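Local coordinates for protein SAM dependent methyltransferase (Aquifex aeolicus, PDB 3DH0) that binds S-adenosylmethionine in a Rossmann-like domain and probably acts as a methyltransferase, passing the methyl group of this cofactor to a substrate, at residues F7-I12 with E72-Y77; S95-I100 with E118-L123. All blocks are in the same frame, centred on the assembly; numbering follows the deposited sequence.

How the interactions relate
Both contacts lie near the protein surface, their centres about 17 Å apart, and both touch S-adenosylmethionine. Interaction 1 lays the N-terminal loop, residues 7-12, on the start of helix 72-85, beside the ribose; its segments meet through apolar side chains and one CH-pi contact. Interaction 2 joins the loop after strand 90-94 to the approach to helix 122-132, beside the adenine, and is polar, built on a carboxylate, an amide, backbone groups and a water. The same N-terminal region connects them: the backbone N of Phe-7 lies 2.9 Å from Glu-118 OE1, a probable hydrogen bond, and neighbouring Lys-6 forms a salt bridge with Glu-97.

Interaction 1 of 2, residues F7-I12 with E72-Y77; sequences FDPSKI and EEMVNY. With SAM (S-adenosylmethionine), chain C.
In the Rossmann-like fold of class I methyltransferases, helix 72-85 follows the strand that ends at the cofactor ligand Asp-69; here the N-terminal loop 7-12 lies against its first turns. The apolar packing centres on Met-74, whose chain, bent at chi2 and chi3, reaches between loop and cofactor. Its CE comes to the edge of the Phe-7 ring, near the ring plane and 4.0 Å from CD2, while its SD faces Pro-9, 4.1 Å from CG, and its CG touches Ile-12 CD1. An alanine in place of Met-74 would probably loosen the loop on the helix, since the contacts of CG, SD and CE with Phe-7, Pro-9 and Ile-12 would all be lost. Pro-9 also sets CB 3.3 Å from the aliphatic CG of Glu-73, the two side chains crossing obliquely. The CH-pi contact uses the same methyl: with CG1 of Ile-12 anti to its backbone N, CD1 sits over one face of the Tyr-77 ring, 3.9 Å from the centroid and 28° off the normal. The Tyr-77 hydroxyl is hydrogen-bonded to Asp-16 and Lys-13. Polar bonding inside the loop shapes its 3-10 turn: Lys-11 N bonds to Asp-8 O, and Ser-10 OG donates to the syn lone pair of Asp-8 OD2 at 2.6 Å. Toward the cofactor, Phe-7 CB packs 3.7 Å from C3' of the ribose, and Met-74 CE lies 3.4 Å from O3'.

Interaction 2 of 2, residues S95-I100 with E118-L123; sequences SEENKI and ELSEPL. With SAM (S-adenosylmethionine), chain C.
The adenine of S-adenosylmethionine has Leu-119 on one side, its CD2 standing 3.4 Å above the exocyclic N6, and Ser-95 on the other, where OG lies below the purine plane and beyond N1. The Glu-97 carboxylate is met from above its plane: the backbone N-H of Ser-120 bonds to OE2 at 2.9 Å, approaching 47° out of the plane. The Asn-98 amide crosses the Glu-121 carboxylate with the planes 69° apart, and its ND2 makes a weak bond not to that carboxylate but to the backbone O of Glu-121. N6 donates to Glu-97 O at 3.1 Å and weakly to OE2, so the backbone carbonyl of Glu-97 is the main acceptor of the amino group and the carboxylate a weaker second one. In this Rossmann-like methyltransferase fold, the loop after strand 90-94 thus supplies the adenine-binding acid, next to Glu-121 at the N-cap of helix 122-132. A type I turn from Glu-96 to Lys-99 shapes the loop; Glu-96 O accepts from both Lys-99 N and Ser-95 OG. One water bridges the segments, donating to Glu-97 OE2 at 2.6 Å and accepting from Glu-121 N at 2.9 Å. Glu-97 OE1 pairs with Lys-6, and Glu-121 OE2 with Lys-124; these lysines would probably help keep both acids ionised.

Interaction 1 of 2, residues F7-I12 with E72-Y77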
loop_
_atom_site.group_PDB
_atom_site.type_symbol
_atom_site.label_atom_id
_atom_site.label_comp_id
_atom_site.label_asym_id
_atom_site.label_seq_id
_atom_site.Cartn_x
_atom_site.Cartn_y
_atom_site.Cartn_z
ATOM N N PHE A 7 2.469 10.717 -8.192
ATOM C CA PHE A 7 3.920 10.720 -8.193
ATOM C C PHE A 7 4.410 10.923 -9.612
ATOM O O PHE A 7 3.759 10.498 -10.554
ATOM C CB PHE A 7 4.484 9.419 -7.651
ATOM C CG PHE A 7 5.903 9.539 -7.221
ATOM C CD1 PHE A 7 6.216 10.072 -5.978
ATOM C CD2 PHE A 7 6.937 9.180 -8.082
ATOM C CE1 PHE A 7 7.535 10.254 -5.589
ATOM C CE2 PHE A 7 8.267 9.358 -7.700
ATOM C CZ PHE A 7 8.569 9.897 -6.449
ATOM N N ASP A 8 5.560 11.562 -9.766
ATOM C CA ASP A 8 6.096 11.803 -11.095
ATOM C C ASP A 8 6.933 10.666 -11.663
ATOM O O ASP A 8 8.042 10.391 -11.200
ATOM C CB ASP A 8 6.923 13.082 -11.126
ATOM C CG ASP A 8 7.602 13.285 -12.465
ATOM O OD1 ASP A 8 6.887 13.324 -13.497
ATOM O OD2 ASP A 8 8.850 13.392 -12.485
ATOM N N PRO A 9 6.410 10.007 -12.700
ATOM C CA PRO A 9 7.047 8.889 -13.390
ATOM C C PRO A 9 8.553 9.024 -13.676
ATOM O O PRO A 9 9.271 8.022 -13.657
ATOM C CB PRO A 9 6.226 8.776 -14.667
ATOM C CG PRO A 9 4.874 9.136 -14.209
ATOM C CD PRO A 9 5.104 10.320 -13.306
ATOM N N SER A 10 9.046 10.234 -13.940
ATOM C CA SER A 10 10.474 10.378 -14.235
ATOM C C SER A 10 11.363 10.376 -12.988
ATOM O O SER A 10 12.587 10.418 -13.091
ATOM C CB SER A 10 10.736 11.644 -15.062
ATOM O OG SER A 10 10.591 12.815 -14.280
ATOM N N LYS A 11 10.736 10.316 -11.816
ATOM C CA LYS A 11 11.460 10.294 -10.550
ATOM C C LYS A 11 11.401 8.906 -9.923
ATOM O O LYS A 11 11.840 8.712 -8.793
ATOM C CB LYS A 11 10.840 11.287 -9.563
ATOM C CG LYS A 11 11.075 12.759 -9.843
ATOM C CD LYS A 11 10.387 13.599 -8.775
ATOM C CE LYS A 11 10.925 15.025 -8.736
ATOM N NZ LYS A 11 10.752 15.726 -10.030
ATOM N N ILE A 12 10.859 7.943 -10.659
ATOM C CA ILE A 12 10.694 6.582 -10.155
ATOM C C ILE A 12 11.874 5.934 -9.431
ATOM O O ILE A 12 11.677 5.101 -8.547
ATOM C CB ILE A 12 10.251 5.621 -11.276
ATOM C CG1 ILE A 12 9.667 4.354 -10.652
ATOM C CG2 ILE A 12 11.440 5.258 -12.161
ATOM C CD1 ILE A 12 8.817 3.561 -11.593
ATOM N N GLU A 72 0.791 3.778 -16.046
ATOM C CA GLU A 72 1.325 2.750 -16.916
ATOM C C GLU A 72 2.835 2.574 -16.780
ATOM O O GLU A 72 3.335 1.445 -16.789
ATOM C CB GLU A 72 0.954 3.067 -18.374
ATOM C CG GLU A 72 1.346 1.961 -19.362
ATOM C CD GLU A 72 0.956 2.243 -20.805
ATOM O OE1 GLU A 72 -0.225 2.563 -21.069
ATOM O OE2 GLU A 72 1.835 2.120 -21.682
ATOM N N GLU A 73 3.563 3.683 -16.655
ATOM C CA GLU A 73 5.009 3.600 -16.526
ATOM C C GLU A 73 5.407 2.877 -15.253
ATOM O O GLU A 73 6.364 2.108 -15.246
ATOM C CB GLU A 73 5.663 4.988 -16.580
ATOM C CG GLU A 73 4.860 6.149 -16.032
ATOM C CD GLU A 73 3.794 6.629 -17.004
ATOM O OE1 GLU A 73 4.068 6.617 -18.223
ATOM O OE2 GLU A 73 2.694 7.028 -16.557
ATOM N N MET A 74 4.671 3.116 -14.176
ATOM C CA MET A 74 4.956 2.450 -12.921
ATOM C C MET A 74 4.603 0.972 -13.036
ATOM O O MET A 74 5.281 0.105 -12.479
ATOM C CB MET A 74 4.171 3.089 -11.774
ATOM C CG MET A 74 4.911 4.203 -11.058
ATOM S SD MET A 74 5.128 5.689 -12.022
ATOM C CE MET A 74 5.042 6.891 -10.776
ATOM N N VAL A 75 3.548 0.673 -13.776
ATOM C CA VAL A 75 3.145 -0.709 -13.948
ATOM C C VAL A 75 4.230 -1.513 -14.669
ATOM O O VAL A 75 4.641 -2.578 -14.209
ATOM C CB VAL A 75 1.821 -0.803 -14.737
ATOM C CG1 VAL A 75 1.453 -2.250 -14.964
ATOM C CG2 VAL A 75 0.713 -0.081 -13.984
ATOM N N ASN A 76 4.718 -1.001 -15.789
ATOM C CA ASN A 76 5.728 -1.740 -16.522
ATOM C C ASN A 76 7.067 -1.837 -15.806
ATOM O O ASN A 76 7.802 -2.797 -15.983
ATOM C CB ASN A 76 5.887 -1.160 -17.928
ATOM C CG ASN A 76 4.632 -1.347 -18.784
ATOM O OD1 ASN A 76 4.061 -2.442 -18.846
ATOM N ND2 ASN A 76 4.200 -0.276 -19.445
ATOM N N TYR A 77 7.372 -0.852 -14.978
ATOM C CA TYR A 77 8.620 -0.856 -14.241
ATOM C C TYR A 77 8.564 -1.942 -13.173
ATOM O O TYR A 77 9.505 -2.726 -13.021
ATOM C CB TYR A 77 8.842 0.498 -13.575
ATOM C CG TYR A 77 10.195 0.634 -12.930
ATOM C CD1 TYR A 77 11.270 1.190 -13.625
ATOM C CD2 TYR A 77 10.406 0.215 -11.615
ATOM C CE1 TYR A 77 12.514 1.327 -13.026
ATOM C CE2 TYR A 77 11.648 0.349 -11.013
ATOM C CZ TYR A 77 12.693 0.907 -11.722
ATOM O OH TYR A 77 13.914 1.047 -11.119
HETATM N N SAM C . 4.426 2.542 -2.484
HETATM C CA SAM C . 5.587 2.720 -3.409
HETATM C C SAM C . 6.871 2.294 -2.736
HETATM O O SAM C . 6.820 1.883 -1.576
HETATM O OXT SAM C . 7.924 2.398 -3.445
HETATM C CB SAM C . 5.690 4.182 -3.830
HETATM C CG SAM C . 4.346 4.682 -4.177
HETATM S SD SAM C . 4.110 6.397 -4.716
HETATM C CE SAM C . 4.398 7.325 -3.208
HETATM C "C5'" SAM C . 2.396 6.411 -4.958
HETATM C "C4'" SAM C . 1.900 5.697 -6.198
HETATM O "O4'" SAM C . 0.482 5.789 -6.118
HETATM C "C3'" SAM C . 2.208 6.457 -7.503
HETATM O "O3'" SAM C . 3.168 5.616 -8.207
HETATM C "C2'" SAM C . 0.914 6.484 -8.293
HETATM O "O2'" SAM C . 0.943 6.176 -9.671
HETATM C "C1'" SAM C . -0.011 5.619 -7.382
HETATM N N9 SAM C . -1.412 5.987 -7.310
HETATM C C8 SAM C . -2.007 7.223 -7.158
HETATM N N7 SAM C . -3.301 7.166 -7.115
HETATM C C5 SAM C . -3.592 5.809 -7.248
HETATM C C6 SAM C . -4.816 5.081 -7.271
HETATM N N6 SAM C . -6.014 5.695 -7.159
HETATM N N1 SAM C . -4.760 3.700 -7.416
HETATM C C2 SAM C . -3.538 3.126 -7.526
HETATM N N3 SAM C . -2.339 3.718 -7.514
HETATM C C4 SAM C . -2.435 5.069 -7.369
#

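Interaction 2 of 2, residues S95-I100 with E118-L123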
loop_
_atom_site.group_PDB
_atom_site.type_symbol
_atom_site.label_atom_id
_atom_site.label_comp_id
_atom_site.label_asym_id
_atom_site.label_seq_id
_atom_site.Cartn_x
_atom_site.Cartn_y
_atom_site.Cartn_z
ATOM N N SER A 95 -4.188 -0.161 -12.968
ATOM C CA SER A 95 -5.375 0.310 -12.261
ATOM C C SER A 95 -5.927 1.637 -12.779
ATOM O O SER A 95 -5.257 2.383 -13.495
ATOM C CB SER A 95 -5.048 0.431 -10.764
ATOM O OG SER A 95 -5.942 1.288 -10.071
ATOM N N GLU A 96 -7.168 1.907 -12.403
ATOM C CA GLU A 96 -7.858 3.131 -12.779
ATOM C C GLU A 96 -8.142 3.810 -11.450
ATOM O O GLU A 96 -8.276 3.145 -10.436
ATOM C CB GLU A 96 -9.163 2.796 -13.497
ATOM C CG GLU A 96 -9.478 3.682 -14.680
ATOM C CD GLU A 96 -8.448 3.578 -15.789
ATOM O OE1 GLU A 96 -7.931 2.469 -16.035
ATOM O OE2 GLU A 96 -8.165 4.610 -16.430
ATOM N N GLU A 97 -8.247 5.129 -11.454
ATOM C CA GLU A 97 -8.464 5.881 -10.226
ATOM C C GLU A 97 -9.349 5.251 -9.155
ATOM O O GLU A 97 -8.897 5.037 -8.034
ATOM C CB GLU A 97 -8.959 7.286 -10.560
ATOM C CG GLU A 97 -8.925 8.269 -9.389
ATOM C CD GLU A 97 -7.554 8.412 -8.746
ATOM O OE1 GLU A 97 -6.538 8.468 -9.475
ATOM O OE2 GLU A 97 -7.494 8.486 -7.501
ATOM N N ASN A 98 -10.600 4.944 -9.464
ATOM C CA ASN A 98 -11.454 4.359 -8.432
ATOM C C ASN A 98 -12.026 3.006 -8.790
ATOM O O ASN A 98 -13.097 2.628 -8.308
ATOM C CB ASN A 98 -12.595 5.313 -8.083
ATOM C CG ASN A 98 -12.098 6.673 -7.653
ATOM O OD1 ASN A 98 -12.158 7.634 -8.414
ATOM N ND2 ASN A 98 -11.589 6.757 -6.427
ATOM N N LYS A 99 -11.296 2.282 -9.632
ATOM C CA LYS A 99 -11.725 0.967 -10.074
ATOM C C LYS A 99 -10.580 -0.039 -10.021
ATOM O O LYS A 99 -9.552 0.153 -10.674
ATOM C CB LYS A 99 -12.235 1.027 -11.510
ATOM C CG LYS A 99 -13.225 2.110 -11.810
ATOM C CD LYS A 99 -13.814 1.846 -13.195
ATOM C CE LYS A 99 -14.508 3.057 -13.799
ATOM N NZ LYS A 99 -13.515 4.019 -14.344
ATOM N N ILE A 100 -10.768 -1.117 -9.267
ATOM C CA ILE A 100 -9.751 -2.156 -9.159
ATOM C C ILE A 100 -10.206 -3.324 -10.034
ATOM O O ILE A 100 -11.300 -3.846 -9.876
ATOM C CB ILE A 100 -9.576 -2.596 -7.690
ATOM C CG1 ILE A 100 -9.248 -1.370 -6.834
ATOM C CG2 ILE A 100 -8.460 -3.627 -7.574
ATOM C CD1 ILE A 100 -9.491 -1.547 -5.362
ATOM N N GLU A 118 -2.365 10.433 -2.104
ATOM C CA GLU A 118 -2.329 10.671 -3.548
ATOM C C GLU A 118 -3.661 10.371 -4.252
ATOM O O GLU A 118 -3.817 10.627 -5.446
ATOM C CB GLU A 118 -1.231 9.825 -4.194
ATOM C CG GLU A 118 0.081 10.530 -4.342
ATOM C CD GLU A 118 1.035 9.784 -5.245
ATOM O OE1 GLU A 118 0.623 9.384 -6.347
ATOM O OE2 GLU A 118 2.206 9.605 -4.855
ATOM N N LEU A 119 -4.614 9.823 -3.510
ATOM C CA LEU A 119 -5.914 9.478 -4.072
ATOM C C LEU A 119 -6.794 10.684 -4.421
ATOM O O LEU A 119 -7.077 11.520 -3.559
ATOM C CB LEU A 119 -6.668 8.581 -3.083
ATOM C CG LEU A 119 -5.981 7.281 -2.652
ATOM C CD1 LEU A 119 -6.760 6.603 -1.532
ATOM C CD2 LEU A 119 -5.862 6.369 -3.858
ATOM N N SER A 120 -7.235 10.770 -5.675
ATOM C CA SER A 120 -8.113 11.863 -6.096
ATOM C C SER A 120 -9.374 11.894 -5.225
ATOM O O SER A 120 -9.693 12.902 -4.602
ATOM C CB SER A 120 -8.523 11.692 -7.560
ATOM O OG SER A 120 -7.430 11.927 -8.434
ATOM N N GLU A 121 -10.095 10.783 -5.182
ATOM C CA GLU A 121 -11.307 10.722 -4.385
ATOM C C GLU A 121 -11.277 9.558 -3.405
ATOM O O GLU A 121 -11.812 8.476 -3.668
ATOM C CB GLU A 121 -12.510 10.631 -5.310
ATOM C CG GLU A 121 -12.644 11.870 -6.187
ATOM C CD GLU A 121 -13.342 11.589 -7.503
ATOM O OE1 GLU A 121 -12.758 10.855 -8.344
ATOM O OE2 GLU A 121 -14.476 12.100 -7.684
ATOM N N PRO A 122 -10.642 9.779 -2.244
ATOM C CA PRO A 122 -10.493 8.800 -1.164
ATOM C C PRO A 122 -11.709 7.916 -0.870
ATOM O O PRO A 122 -11.742 6.746 -1.245
ATOM C CB PRO A 122 -10.120 9.670 0.037
ATOM C CG PRO A 122 -9.309 10.743 -0.578
ATOM C CD PRO A 122 -10.045 11.073 -1.865
ATOM N N LEU A 123 -12.701 8.481 -0.192
ATOM C CA LEU A 123 -13.887 7.734 0.205
ATOM C C LEU A 123 -14.607 6.955 -0.908
ATOM O O LEU A 123 -15.367 6.019 -0.643
ATOM C CB LEU A 123 -14.852 8.670 0.948
ATOM C CG LEU A 123 -15.312 9.971 0.285
ATOM C CD1 LEU A 123 -16.010 10.822 1.353
ATOM C CD2 LEU A 123 -14.132 10.747 -0.342
HETATM N N SAM C . 4.426 2.542 -2.484
HETATM C CA SAM C . 5.587 2.720 -3.409
HETATM C C SAM C . 6.871 2.294 -2.736
HETATM O O SAM C . 6.820 1.883 -1.576
HETATM O OXT SAM C . 7.924 2.398 -3.445
HETATM C CB SAM C . 5.690 4.182 -3.830
HETATM C CG SAM C . 4.346 4.682 -4.177
HETATM S SD SAM C . 4.110 6.397 -4.716
HETATM C CE SAM C . 4.398 7.325 -3.208
HETATM C "C5'" SAM C . 2.396 6.411 -4.958
HETATM C "C4'" SAM C . 1.900 5.697 -6.198
HETATM O "O4'" SAM C . 0.482 5.789 -6.118
HETATM C "C3'" SAM C . 2.208 6.457 -7.503
HETATM O "O3'" SAM C . 3.168 5.616 -8.207
HETATM C "C2'" SAM C . 0.914 6.484 -8.293
HETATM O "O2'" SAM C . 0.943 6.176 -9.671
HETATM C "C1'" SAM C . -0.011 5.619 -7.382
HETATM N N9 SAM C . -1.412 5.987 -7.310
HETATM C C8 SAM C . -2.007 7.223 -7.158
HETATM N N7 SAM C . -3.301 7.166 -7.115
HETATM C C5 SAM C . -3.592 5.809 -7.248
HETATM C C6 SAM C . -4.816 5.081 -7.271
HETATM N N6 SAM C . -6.014 5.695 -7.159
HETATM N N1 SAM C . -4.760 3.700 -7.416
HETATM C C2 SAM C . -3.538 3.126 -7.526
HETATM N N3 SAM C . -2.339 3.718 -7.514
HETATM C C4 SAM C . -2.435 5.069 -7.369
HETATM O O HOH W 1 -9.313 8.051 -5.641
#